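Local coordinates for protein ATP phosphoribosyltransferase regulatory subunit (PDB 3OD1) that is probably the regulatory partner of HisG in the first step of histidine biosynthesis, where it may allow feedback control of ATP phosphoribosyltransferase activity by histidine, at residues 58-63 with 85-90; 68-73 with 78-83; 176-181 with 211-216. One frame throughout, in Å; residues are numbered along the deposited sequence.

Contact 1 (58-63 with 85-90); sequences GVVSAI and MTAPIA
Two helix ends meet here within the class II synthetase-like part of the chain: the C-terminal end of helix 54-60 and the turn after it, where Val60 and Ser61 lie beside Ala87 in the first turn of helix 86-94. The backbones come near each other at Ala87, whose CA lies 5.6 Å from CA of Ser61. The touching is done by one methyl group. CB of Ala87 points at the opposite segment and meets CG2 of Val60 at 4.3 Å, while at the same distance, 4.3 Å, it comes up against CA of Ser61, so it rests on both a side-chain branch and the main chain. The junction is light and wholly apolar, burying 75 Å² in all. Ala87 also packs on Val57, one turn before Ser61.

Ser61 is the first residue to leave the helix, and its hydroxyl takes up polar partners beside the methyl contact. With OG anti to the backbone N (chi1 171°), it accepts a hydrogen bond from N of Ile63 at 3.0 Å, and it is also hydrogen-bonded to OD1 of Asp84. The other carboxylate oxygen of Asp84, OD2, bonds to N of Ala87. One aspartate therefore ties the turn after the first helix to the start of the second. Val60 continues outward onto Leu303 and Lys306 of helix 303-306 and onto Met9 of the second subunit. The bond from Ile63 N to Ser61 OG defines an ST turn, here directly following a helix.

Contact 2 (68-73 with 78-83); sequences LFKLLD and TLVLRP
Leu81 lays its CD1 methyl over the ring of Phe69, a CH-pi contact in which the carbon stands 3.7 Å from the ring centroid and only 14° off the normal. The two side chains run side by side in the same direction; the ring reaches this methyl with its CG anti to the backbone N (chi1 -164°). Leu71, on the strand of Phe69, adds its CD2, which meets CG of Leu81 at 4.0 Å, the two side chains crossing at about a right angle. At one end of this apolar face, Leu79 CD1 rests on CB of Asp73. Beyond the other end of the strand pair, Leu68 CD2 presses tightly on CB of Pro83, at 3.5 Å.

Main-chain bonds hold the antiparallel hairpin beneath these groups. Leu71 and Leu79 form a hydrogen-bonded pair, with N of Leu79 giving to O of Leu71 at 2.7 Å and N of Leu71 giving to O of Leu79 at 2.9 Å. Toward Leu68, a water bridges N of Phe69 and O of Leu81. On the other face, Lys70 stretches past Val80 to a salt bridge with Asp65. At the turn end, Asp73 OD1 accepts from the backbone N of Gln75 and of Asn77.

Strand 78-81 is the middle of a three-strand antiparallel sheet, with 51-53 along its other edge. Tyr54 of helix 54-60 packs on Leu68, Thr78 and Val80, whereas Phe69 meets Leu51 and Leu71 meets Leu71, both partners belonging to the second subunit.

Contact 3 (176-181 with 211-216); sequences MDVVGN and TIDKSR
Val178 and Arg216 carry most of this helix-to-helix contact, and they show how one guanidinium can serve apolar and polar neighbours at once. CG2 of Val178 sits over one face of the Arg216 guanidinium, off-centre toward NH1, which it approaches to 3.2 Å. The other branch of the valine, CG1, lies anti to the backbone N (chi1 172°) and packs against CB of Asp213 at 4.0 Å, so the two methyls divide between neighbouring turns of helix 211-220.

The edge of the same guanidinium is taken by acids. Arg216 NH1 gives a hydrogen bond, part of a salt bridge, to OD2 of Asp177 at 3.2 Å; the oxygen is met on its anti side, but with NH1 32° out of the carboxylate plane, while OD2 lies near the guanidinium plane. The two planes stand 81° apart. One turn back in its own helix, Asp213 OD1 receives a weak bond from Arg216 NE at 3.4 Å. The arginine chain bends at chi2 and chi3 to bring its head between these acids, and NH2 bonds to the carbonyl oxygen of Leu236.

A methionine in place of Arg216 would probably leave Asp177 and Asp213 without their shared positive mate and the carbonyl of Leu236 without this donor.

Two carboxylates, one from each helix, sharing one cation imply a small salt-bridge network, in which the arginine probably eases the mutual repulsion of the acids while its face covers the buried valine.

Overall arrangement
Along the chain, contact 2 is nested inside the loop that contact 1 closes, and contact 3 follows both. Helix 54-60 leads into hairpin 69-72/78-81, which leads into helix 86-94, so the first two contacts form one compact unit with centres 12 Å apart. They touch directly: Ser61 and Ile63 pack on Pro83, and Gly58 meets Leu68. This unit also packs against the second subunit, so it lies at the dimer interface; contact 3 touches no other chain of the assembly. Its centre is about 34 Å from that of contact 1 and 42 Å from that of contact 2, in the largely helical stretch between strands 162-167 and 265-268. All three belong to the histidyl-tRNA synthetase-like region, consistent with HisZ's kinship to class II synthetases.

Contact 1 (58-63 with 85-90)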
ATOM      1  N   GLY B  58       7.692  17.952  -6.179  1.00 35.03           N
ATOM      2  CA  GLY B  58       6.565  18.240  -7.054  1.00 27.89           C
ATOM      3  C   GLY B  58       7.018  18.769  -8.404  1.00 39.92           C
ATOM      4  O   GLY B  58       6.643  18.236  -9.451  1.00 42.55           O
ATOM      5  N   VAL B  59       7.847  19.808  -8.387  1.00 40.55           N
ATOM      6  CA  VAL B  59       8.281  20.452  -9.624  1.00 39.98           C
ATOM      7  C   VAL B  59       9.183  19.598 -10.524  1.00 44.63           C
ATOM      8  O   VAL B  59       9.094  19.688 -11.747  1.00 44.95           O
ATOM      9  CB  VAL B  59       8.969  21.819  -9.360  1.00 51.22           C
ATOM     10  CG1 VAL B  59       7.970  22.825  -8.782  1.00 43.05           C
ATOM     11  CG2 VAL B  59      10.156  21.645  -8.427  1.00 50.99           C
ATOM     12  N   VAL B  60      10.051  18.774  -9.947  1.00 39.46           N
ATOM     13  CA  VAL B  60      10.983  18.014 -10.789  1.00 39.52           C
ATOM     14  C   VAL B  60      10.373  16.707 -11.288  1.00 41.32           C
ATOM     15  O   VAL B  60      11.001  15.960 -12.034  1.00 39.68           O
ATOM     16  CB  VAL B  60      12.330  17.747 -10.082  1.00 37.21           C
ATOM     17  CG1 VAL B  60      13.001  19.065  -9.744  1.00 38.12           C
ATOM     18  CG2 VAL B  60      12.122  16.904  -8.826  1.00 36.33           C
ATOM     19  N   SER B  61       9.144  16.436 -10.869  1.00 38.17           N
ATOM     20  CA  SER B  61       8.403  15.274 -11.353  1.00 36.09           C
ATOM     21  C   SER B  61       8.130  15.374 -12.854  1.00 39.51           C
ATOM     22  O   SER B  61       8.013  16.478 -13.403  1.00 34.46           O
ATOM     23  CB  SER B  61       7.073  15.153 -10.603  1.00 40.39           C
ATOM     24  OG  SER B  61       6.252  14.165 -11.192  1.00 44.13           O
ATOM     25  N   ALA B  62       8.022  14.221 -13.510  1.00 37.75           N
ATOM     26  CA  ALA B  62       7.661  14.175 -14.927  1.00 40.06           C
ATOM     27  C   ALA B  62       6.196  14.552 -15.143  1.00 43.93           C
ATOM     28  O   ALA B  62       5.795  14.917 -16.244  1.00 48.36           O
ATOM     29  CB  ALA B  62       7.932  12.787 -15.503  1.00 38.43           C
ATOM     30  N   ILE B  63       5.403  14.449 -14.083  1.00 36.52           N
ATOM     31  CA  ILE B  63       3.981  14.780 -14.128  1.00 41.88           C
ATOM     32  C   ILE B  63       3.799  16.284 -14.267  1.00 35.55           C
ATOM     33  O   ILE B  63       4.422  17.057 -13.542  1.00 34.83           O
ATOM     34  CB  ILE B  63       3.258  14.269 -12.856  1.00 34.10           C
ATOM     35  CG1 ILE B  63       3.615  12.802 -12.632  1.00 32.18           C
ATOM     36  CG2 ILE B  63       1.750  14.426 -12.989  1.00 36.44           C
ATOM     37  CD1 ILE B  63       3.431  11.935 -13.866  1.00 35.61           C
HETATM   38  N   MSE B  85       6.871   7.735  -8.378  1.00 30.38           N
HETATM   39  CA  MSE B  85       7.884   7.196  -7.470  1.00 30.60           C
HETATM   40  C   MSE B  85       9.328   7.505  -7.884  1.00 30.00           C
HETATM   41  O   MSE B  85      10.258   7.328  -7.089  1.00 32.48           O
HETATM   42  CB  MSE B  85       7.687   5.688  -7.266  1.00 25.87           C
HETATM   43  CG  MSE B  85       6.542   5.349  -6.271  1.00 27.62           C
HETATM   44 SE   MSE B  85       6.823   6.164  -4.509  0.72 39.77          SE
HETATM   45  CE  MSE B  85       8.423   5.192  -3.953  1.00 36.55           C
ATOM     46  N   THR B  86       9.513   7.969  -9.116  1.00 29.76           N
ATOM     47  CA  THR B  86      10.859   8.233  -9.615  1.00 29.48           C
ATOM     48  C   THR B  86      11.512   9.427  -8.907  1.00 31.75           C
ATOM     49  O   THR B  86      12.655   9.337  -8.447  1.00 35.63           O
ATOM     50  CB  THR B  86      10.890   8.444 -11.138  1.00 28.74           C
ATOM     51  OG1 THR B  86      10.323   7.300 -11.789  1.00 29.75           O
ATOM     52  CG2 THR B  86      12.334   8.641 -11.611  1.00 31.53           C
ATOM     53  N   ALA B  87      10.798  10.542  -8.814  1.00 32.56           N
ATOM     54  CA  ALA B  87      11.364  11.707  -8.134  1.00 34.96           C
ATOM     55  C   ALA B  87      11.569  11.458  -6.622  1.00 31.60           C
ATOM     56  O   ALA B  87      12.612  11.825  -6.052  1.00 33.16           O
ATOM     57  CB  ALA B  87      10.534  12.966  -8.414  1.00 33.60           C
ATOM     58  N   PRO B  88      10.588  10.812  -5.960  1.00 33.79           N
ATOM     59  CA  PRO B  88      10.856  10.447  -4.563  1.00 33.89           C
ATOM     60  C   PRO B  88      12.049   9.502  -4.443  1.00 34.06           C
ATOM     61  O   PRO B  88      12.840   9.656  -3.519  1.00 34.69           O
ATOM     62  CB  PRO B  88       9.546   9.778  -4.113  1.00 31.45           C
ATOM     63  CG  PRO B  88       8.492  10.496  -4.940  1.00 30.40           C
ATOM     64  CD  PRO B  88       9.155  10.691  -6.298  1.00 27.05           C
ATOM     65  N   ILE B  89      12.207   8.564  -5.372  1.00 32.85           N
ATOM     66  CA  ILE B  89      13.354   7.667  -5.281  1.00 30.71           C
ATOM     67  C   ILE B  89      14.665   8.440  -5.518  1.00 32.06           C
ATOM     68  O   ILE B  89      15.673   8.169  -4.877  1.00 33.52           O
ATOM     69  CB  ILE B  89      13.211   6.450  -6.212  1.00 35.44           C
ATOM     70  CG1 ILE B  89      12.211   5.459  -5.596  1.00 33.94           C
ATOM     71  CG2 ILE B  89      14.567   5.784  -6.439  1.00 36.74           C
ATOM     72  CD1 ILE B  89      11.827   4.327  -6.505  1.00 33.27           C
ATOM     73  N   ALA B  90      14.634   9.424  -6.409  1.00 28.56           N
ATOM     74  CA  ALA B  90      15.819  10.253  -6.632  1.00 32.53           C
ATOM     75  C   ALA B  90      16.204  10.985  -5.343  1.00 36.57           C
ATOM     76  O   ALA B  90      17.386  11.046  -4.981  1.00 34.17           O
ATOM     77  CB  ALA B  90      15.586  11.239  -7.770  1.00 28.66           C
TER

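Contact 2 (68-73 with 78-83)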
ATOM      1  N   LEU B  68      -0.785  17.769 -10.970  1.00 33.31           N
ATOM      2  CA  LEU B  68      -0.363  17.453  -9.608  1.00 36.29           C
ATOM      3  C   LEU B  68      -1.512  17.640  -8.634  1.00 39.94           C
ATOM      4  O   LEU B  68      -2.286  18.596  -8.772  1.00 37.08           O
ATOM      5  CB  LEU B  68       0.812  18.332  -9.184  1.00 32.94           C
ATOM      6  CG  LEU B  68       2.101  18.186  -9.996  1.00 33.70           C
ATOM      7  CD1 LEU B  68       3.070  19.287  -9.630  1.00 32.12           C
ATOM      8  CD2 LEU B  68       2.720  16.817  -9.746  1.00 40.55           C
ATOM      9  N   PHE B  69      -1.641  16.722  -7.667  1.00 36.11           N
ATOM     10  CA  PHE B  69      -2.566  16.935  -6.561  1.00 34.32           C
ATOM     11  C   PHE B  69      -1.871  17.777  -5.493  1.00 39.83           C
ATOM     12  O   PHE B  69      -1.107  17.261  -4.659  1.00 36.11           O
ATOM     13  CB  PHE B  69      -3.057  15.608  -5.956  1.00 36.81           C
ATOM     14  CG  PHE B  69      -4.283  15.756  -5.075  1.00 37.96           C
ATOM     15  CD1 PHE B  69      -4.248  16.547  -3.932  1.00 38.50           C
ATOM     16  CD2 PHE B  69      -5.463  15.101  -5.385  1.00 44.16           C
ATOM     17  CE1 PHE B  69      -5.373  16.689  -3.119  1.00 40.07           C
ATOM     18  CE2 PHE B  69      -6.597  15.235  -4.568  1.00 39.88           C
ATOM     19  CZ  PHE B  69      -6.549  16.038  -3.448  1.00 37.91           C
ATOM     20  N   LYS B  70      -2.152  19.076  -5.520  1.00 29.57           N
ATOM     21  CA  LYS B  70      -1.606  20.016  -4.552  1.00 30.86           C
ATOM     22  C   LYS B  70      -2.519  20.210  -3.349  1.00 33.35           C
ATOM     23  O   LYS B  70      -3.747  20.091  -3.456  1.00 36.80           O
ATOM     24  CB  LYS B  70      -1.363  21.379  -5.223  1.00 36.74           C
ATOM     25  CG  LYS B  70      -0.336  21.358  -6.345  1.00 35.36           C
ATOM     26  CD  LYS B  70      -0.374  22.655  -7.152  1.00 38.72           C
ATOM     27  CE  LYS B  70       0.544  22.597  -8.368  1.00 42.04           C
ATOM     28  NZ  LYS B  70       0.806  23.976  -8.931  1.00 46.53           N
ATOM     29  N   LEU B  71      -1.911  20.508  -2.204  1.00 37.10           N
ATOM     30  CA  LEU B  71      -2.649  20.903  -1.001  1.00 36.04           C
ATOM     31  C   LEU B  71      -1.774  21.781  -0.127  1.00 38.04           C
ATOM     32  O   LEU B  71      -0.544  21.700  -0.187  1.00 44.33           O
ATOM     33  CB  LEU B  71      -3.094  19.677  -0.183  1.00 33.75           C
ATOM     34  CG  LEU B  71      -1.953  18.753   0.260  1.00 38.30           C
ATOM     35  CD1 LEU B  71      -2.111  18.308   1.717  1.00 42.31           C
ATOM     36  CD2 LEU B  71      -1.826  17.562  -0.692  1.00 35.89           C
ATOM     37  N   LEU B  72      -2.404  22.606   0.702  1.00 39.96           N
ATOM     38  CA  LEU B  72      -1.678  23.378   1.711  1.00 41.31           C
ATOM     39  C   LEU B  72      -1.591  22.650   3.050  1.00 48.08           C
ATOM     40  O   LEU B  72      -2.579  22.068   3.521  1.00 42.12           O
ATOM     41  CB  LEU B  72      -2.344  24.731   1.938  1.00 43.43           C
ATOM     42  CG  LEU B  72      -2.431  25.668   0.735  1.00 49.38           C
ATOM     43  CD1 LEU B  72      -3.129  26.953   1.159  1.00 47.82           C
ATOM     44  CD2 LEU B  72      -1.045  25.959   0.180  1.00 46.67           C
ATOM     45  N   ASP B  73      -0.414  22.688   3.669  1.00 42.60           N
ATOM     46  CA  ASP B  73      -0.296  22.184   5.025  1.00 39.85           C
ATOM     47  C   ASP B  73      -0.744  23.281   5.985  1.00 44.20           C
ATOM     48  O   ASP B  73      -1.214  24.336   5.554  1.00 39.54           O
ATOM     49  CB  ASP B  73       1.109  21.659   5.341  1.00 37.97           C
ATOM     50  CG  ASP B  73       2.173  22.740   5.324  1.00 52.69           C
ATOM     51  OD1 ASP B  73       1.835  23.939   5.402  1.00 55.88           O
ATOM     52  OD2 ASP B  73       3.365  22.376   5.244  1.00 52.26           O
ATOM     53  N   THR B  78       2.912  24.486   0.340  1.00 36.42           N
ATOM     54  CA  THR B  78       2.229  23.635  -0.624  1.00 38.18           C
ATOM     55  C   THR B  78       2.895  22.274  -0.681  1.00 46.46           C
ATOM     56  O   THR B  78       4.101  22.168  -0.930  1.00 42.17           O
ATOM     57  CB  THR B  78       2.235  24.237  -2.034  1.00 42.00           C
ATOM     58  OG1 THR B  78       1.722  25.577  -1.987  1.00 47.04           O
ATOM     59  CG2 THR B  78       1.379  23.385  -2.971  1.00 42.91           C
ATOM     60  N   LEU B  79       2.105  21.234  -0.435  1.00 39.96           N
ATOM     61  CA  LEU B  79       2.571  19.870  -0.586  1.00 38.58           C
ATOM     62  C   LEU B  79       1.871  19.254  -1.793  1.00 36.65           C
ATOM     63  O   LEU B  79       0.876  19.792  -2.284  1.00 35.39           O
ATOM     64  CB  LEU B  79       2.268  19.050   0.679  1.00 38.78           C
ATOM     65  CG  LEU B  79       2.723  19.645   2.027  1.00 39.24           C
ATOM     66  CD1 LEU B  79       2.423  18.686   3.180  1.00 33.32           C
ATOM     67  CD2 LEU B  79       4.207  20.027   2.021  1.00 32.00           C
ATOM     68  N   VAL B  80       2.398  18.132  -2.268  1.00 33.79           N
ATOM     69  CA  VAL B  80       1.701  17.312  -3.238  1.00 34.19           C
ATOM     70  C   VAL B  80       1.526  15.912  -2.665  1.00 32.39           C
ATOM     71  O   VAL B  80       2.355  15.446  -1.882  1.00 34.45           O
ATOM     72  CB  VAL B  80       2.460  17.218  -4.584  1.00 36.40           C
ATOM     73  CG1 VAL B  80       2.647  18.593  -5.187  1.00 30.08           C
ATOM     74  CG2 VAL B  80       3.800  16.526  -4.403  1.00 35.96           C
ATOM     75  N   LEU B  81       0.418  15.271  -3.021  1.00 31.22           N
ATOM     76  CA  LEU B  81       0.308  13.829  -2.897  1.00 28.65           C
ATOM     77  C   LEU B  81       1.205  13.295  -3.999  1.00 31.36           C
ATOM     78  O   LEU B  81       1.098  13.727  -5.143  1.00 33.92           O
ATOM     79  CB  LEU B  81      -1.147  13.389  -3.087  1.00 26.03           C
ATOM     80  CG  LEU B  81      -2.101  13.818  -1.960  1.00 36.21           C
ATOM     81  CD1 LEU B  81      -3.567  13.405  -2.217  1.00 31.78           C
ATOM     82  CD2 LEU B  81      -1.625  13.263  -0.612  1.00 34.23           C
ATOM     83  N   ARG B  82       2.115  12.386  -3.668  1.00 31.87           N
ATOM     84  CA  ARG B  82       3.142  12.001  -4.630  1.00 31.93           C
ATOM     85  C   ARG B  82       2.589  11.652  -6.015  1.00 28.17           C
ATOM     86  O   ARG B  82       1.724  10.767  -6.174  1.00 28.69           O
ATOM     87  CB  ARG B  82       4.005  10.871  -4.106  1.00 39.77           C
ATOM     88  CG  ARG B  82       3.210   9.674  -3.756  1.00 41.09           C
ATOM     89  CD  ARG B  82       4.062   8.443  -3.777  1.00 50.26           C
ATOM     90  NE  ARG B  82       3.275   7.292  -3.367  1.00 52.81           N
ATOM     91  CZ  ARG B  82       3.355   6.728  -2.174  1.00 45.63           C
ATOM     92  NH1 ARG B  82       4.210   7.192  -1.282  1.00 55.44           N
ATOM     93  NH2 ARG B  82       2.607   5.676  -1.894  1.00 47.32           N
ATOM     94  N   PRO B  83       3.096  12.356  -7.032  1.00 31.21           N
ATOM     95  CA  PRO B  83       2.667  12.144  -8.411  1.00 31.99           C
ATOM     96  C   PRO B  83       3.310  10.907  -9.038  1.00 31.48           C
ATOM     97  O   PRO B  83       2.757  10.336  -9.986  1.00 29.33           O
ATOM     98  CB  PRO B  83       3.130  13.433  -9.119  1.00 30.08           C
ATOM     99  CG  PRO B  83       4.248  13.943  -8.283  1.00 36.42           C
ATOM    100  CD  PRO B  83       3.874  13.595  -6.874  1.00 33.10           C
TER
HETATM  101  O   HOH W   1      -0.013  14.498  -7.546  1.00 27.79           O

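Contact 3 (176-181 with 211-216)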
HETATM    1  N   MSE B 176      16.055  19.307 -35.009  1.00 53.03           N
HETATM    2  CA  MSE B 176      17.031  20.401 -34.999  1.00 58.97           C
HETATM    3  C   MSE B 176      17.741  20.553 -36.333  1.00 68.37           C
HETATM    4  O   MSE B 176      17.799  21.651 -36.902  1.00 63.76           O
HETATM    5  CB  MSE B 176      18.084  20.197 -33.913  1.00 58.13           C
HETATM    6  CG  MSE B 176      17.629  20.621 -32.537  1.00 65.10           C
HETATM    7 SE   MSE B 176      17.083  22.493 -32.453  0.67 87.67          SE
HETATM    8  CE  MSE B 176      16.045  22.364 -30.813  1.00112.27           C
ATOM      9  N   ASP B 177      18.298  19.460 -36.833  1.00 65.34           N
ATOM     10  CA  ASP B 177      19.110  19.569 -38.030  1.00 64.34           C
ATOM     11  C   ASP B 177      18.312  20.165 -39.180  1.00 65.01           C
ATOM     12  O   ASP B 177      18.886  20.759 -40.098  1.00 55.51           O
ATOM     13  CB  ASP B 177      19.704  18.228 -38.435  1.00 56.71           C
ATOM     14  CG  ASP B 177      20.826  18.390 -39.428  1.00 58.78           C
ATOM     15  OD1 ASP B 177      21.830  19.045 -39.075  1.00 56.30           O
ATOM     16  OD2 ASP B 177      20.700  17.878 -40.553  1.00 51.60           O
ATOM     17  N   VAL B 178      16.988  20.024 -39.120  1.00 57.02           N
ATOM     18  CA  VAL B 178      16.136  20.533 -40.189  1.00 59.82           C
ATOM     19  C   VAL B 178      15.605  21.945 -39.952  1.00 61.85           C
ATOM     20  O   VAL B 178      15.620  22.775 -40.860  1.00 62.50           O
ATOM     21  CB  VAL B 178      14.954  19.599 -40.467  1.00 58.77           C
ATOM     22  CG1 VAL B 178      13.987  20.263 -41.437  1.00 59.86           C
ATOM     23  CG2 VAL B 178      15.450  18.252 -41.004  1.00 53.91           C
ATOM     24  N   VAL B 179      15.132  22.226 -38.743  1.00 56.38           N
ATOM     25  CA  VAL B 179      14.529  23.530 -38.479  1.00 67.75           C
ATOM     26  C   VAL B 179      15.479  24.508 -37.777  1.00 76.15           C
ATOM     27  O   VAL B 179      15.224  25.712 -37.742  1.00 77.77           O
ATOM     28  CB  VAL B 179      13.184  23.410 -37.718  1.00 65.01           C
ATOM     29  CG1 VAL B 179      12.208  22.549 -38.513  1.00 68.37           C
ATOM     30  CG2 VAL B 179      13.394  22.847 -36.325  1.00 60.35           C
ATOM     31  N   GLY B 180      16.570  23.983 -37.225  1.00 81.17           N
ATOM     32  CA  GLY B 180      17.648  24.796 -36.688  1.00 86.84           C
ATOM     33  C   GLY B 180      17.310  25.737 -35.542  1.00 94.10           C
ATOM     34  O   GLY B 180      18.169  26.492 -35.081  1.00 99.53           O
ATOM     35  N   ASN B 181      16.066  25.696 -35.078  1.00 90.10           N
ATOM     36  CA  ASN B 181      15.612  26.590 -34.018  1.00 86.33           C
ATOM     37  C   ASN B 181      14.866  25.821 -32.936  1.00 81.70           C
ATOM     38  O   ASN B 181      13.923  25.090 -33.230  1.00 76.71           O
ATOM     39  CB  ASN B 181      14.715  27.687 -34.602  1.00 90.09           C
ATOM     40  CG  ASN B 181      14.357  28.759 -33.589  1.00 93.77           C
ATOM     41  OD1 ASN B 181      14.461  28.554 -32.380  1.00 92.90           O
ATOM     42  ND2 ASN B 181      13.929  29.917 -34.084  1.00 94.71           N
ATOM     43  N   THR B 211      12.579  20.971 -50.381  1.00 79.89           N
ATOM     44  CA  THR B 211      11.805  19.789 -50.746  1.00 80.22           C
ATOM     45  C   THR B 211      12.355  18.520 -50.099  1.00 77.48           C
ATOM     46  O   THR B 211      11.592  17.629 -49.718  1.00 73.03           O
ATOM     47  CB  THR B 211      11.730  19.613 -52.278  1.00 82.98           C
ATOM     48  OG1 THR B 211      10.771  18.598 -52.595  1.00 85.93           O
ATOM     49  CG2 THR B 211      13.090  19.229 -52.852  1.00 82.44           C
ATOM     50  N   ILE B 212      13.677  18.442 -49.971  1.00 80.79           N
ATOM     51  CA  ILE B 212      14.316  17.293 -49.340  1.00 84.37           C
ATOM     52  C   ILE B 212      14.100  17.329 -47.828  1.00 81.54           C
ATOM     53  O   ILE B 212      13.982  16.286 -47.184  1.00 83.74           O
ATOM     54  CB  ILE B 212      15.832  17.228 -49.656  1.00 87.30           C
ATOM     55  CG1 ILE B 212      16.247  15.796 -50.007  1.00 92.47           C
ATOM     56  CG2 ILE B 212      16.658  17.769 -48.495  1.00 85.00           C
ATOM     57  CD1 ILE B 212      17.678  15.672 -50.493  1.00 94.89           C
ATOM     58  N   ASP B 213      14.033  18.533 -47.271  1.00 73.44           N
ATOM     59  CA  ASP B 213      13.877  18.696 -45.835  1.00 71.22           C
ATOM     60  C   ASP B 213      12.460  18.390 -45.357  1.00 75.61           C
ATOM     61  O   ASP B 213      12.273  17.789 -44.296  1.00 69.40           O
ATOM     62  CB  ASP B 213      14.317  20.093 -45.402  1.00 69.32           C
ATOM     63  CG  ASP B 213      15.816  20.208 -45.291  1.00 74.24           C
ATOM     64  OD1 ASP B 213      16.488  19.160 -45.401  1.00 76.13           O
ATOM     65  OD2 ASP B 213      16.328  21.328 -45.093  1.00 75.79           O
ATOM     66  N   LYS B 214      11.462  18.799 -46.135  1.00 76.40           N
ATOM     67  CA  LYS B 214      10.086  18.459 -45.808  1.00 72.30           C
ATOM     68  C   LYS B 214       9.922  16.944 -45.826  1.00 71.31           C
ATOM     69  O   LYS B 214       9.217  16.377 -44.987  1.00 65.54           O
ATOM     70  CB  LYS B 214       9.104  19.136 -46.765  1.00 71.81           C
ATOM     71  CG  LYS B 214       9.028  20.642 -46.582  1.00 74.89           C
ATOM     72  CD  LYS B 214       7.890  21.284 -47.362  1.00 76.21           C
ATOM     73  CE  LYS B 214       7.871  22.792 -47.110  1.00 82.08           C
ATOM     74  NZ  LYS B 214       6.750  23.502 -47.791  1.00 84.90           N
ATOM     75  N   SER B 215      10.601  16.294 -46.768  1.00 72.21           N
ATOM     76  CA  SER B 215      10.536  14.839 -46.906  1.00 73.80           C
ATOM     77  C   SER B 215      11.169  14.128 -45.717  1.00 61.47           C
ATOM     78  O   SER B 215      10.682  13.087 -45.278  1.00 54.10           O
ATOM     79  CB  SER B 215      11.219  14.383 -48.195  1.00 77.70           C
ATOM     80  OG  SER B 215      10.639  15.014 -49.320  1.00 89.29           O
ATOM     81  N   ARG B 216      12.272  14.677 -45.220  1.00 59.35           N
ATOM     82  CA  ARG B 216      12.931  14.112 -44.055  1.00 56.96           C
ATOM     83  C   ARG B 216      11.960  14.137 -42.877  1.00 58.58           C
ATOM     84  O   ARG B 216      11.638  13.094 -42.313  1.00 54.40           O
ATOM     85  CB  ARG B 216      14.220  14.874 -43.725  1.00 56.87           C
ATOM     86  CG  ARG B 216      15.294  14.805 -44.819  1.00 59.76           C
ATOM     87  CD  ARG B 216      16.701  14.874 -44.224  1.00 63.60           C
ATOM     88  NE  ARG B 216      17.081  16.233 -43.847  1.00 68.44           N
ATOM     89  CZ  ARG B 216      17.906  16.546 -42.848  1.00 72.04           C
ATOM     90  NH1 ARG B 216      18.182  17.819 -42.601  1.00 76.13           N
ATOM     91  NH2 ARG B 216      18.448  15.601 -42.087  1.00 66.99           N
TER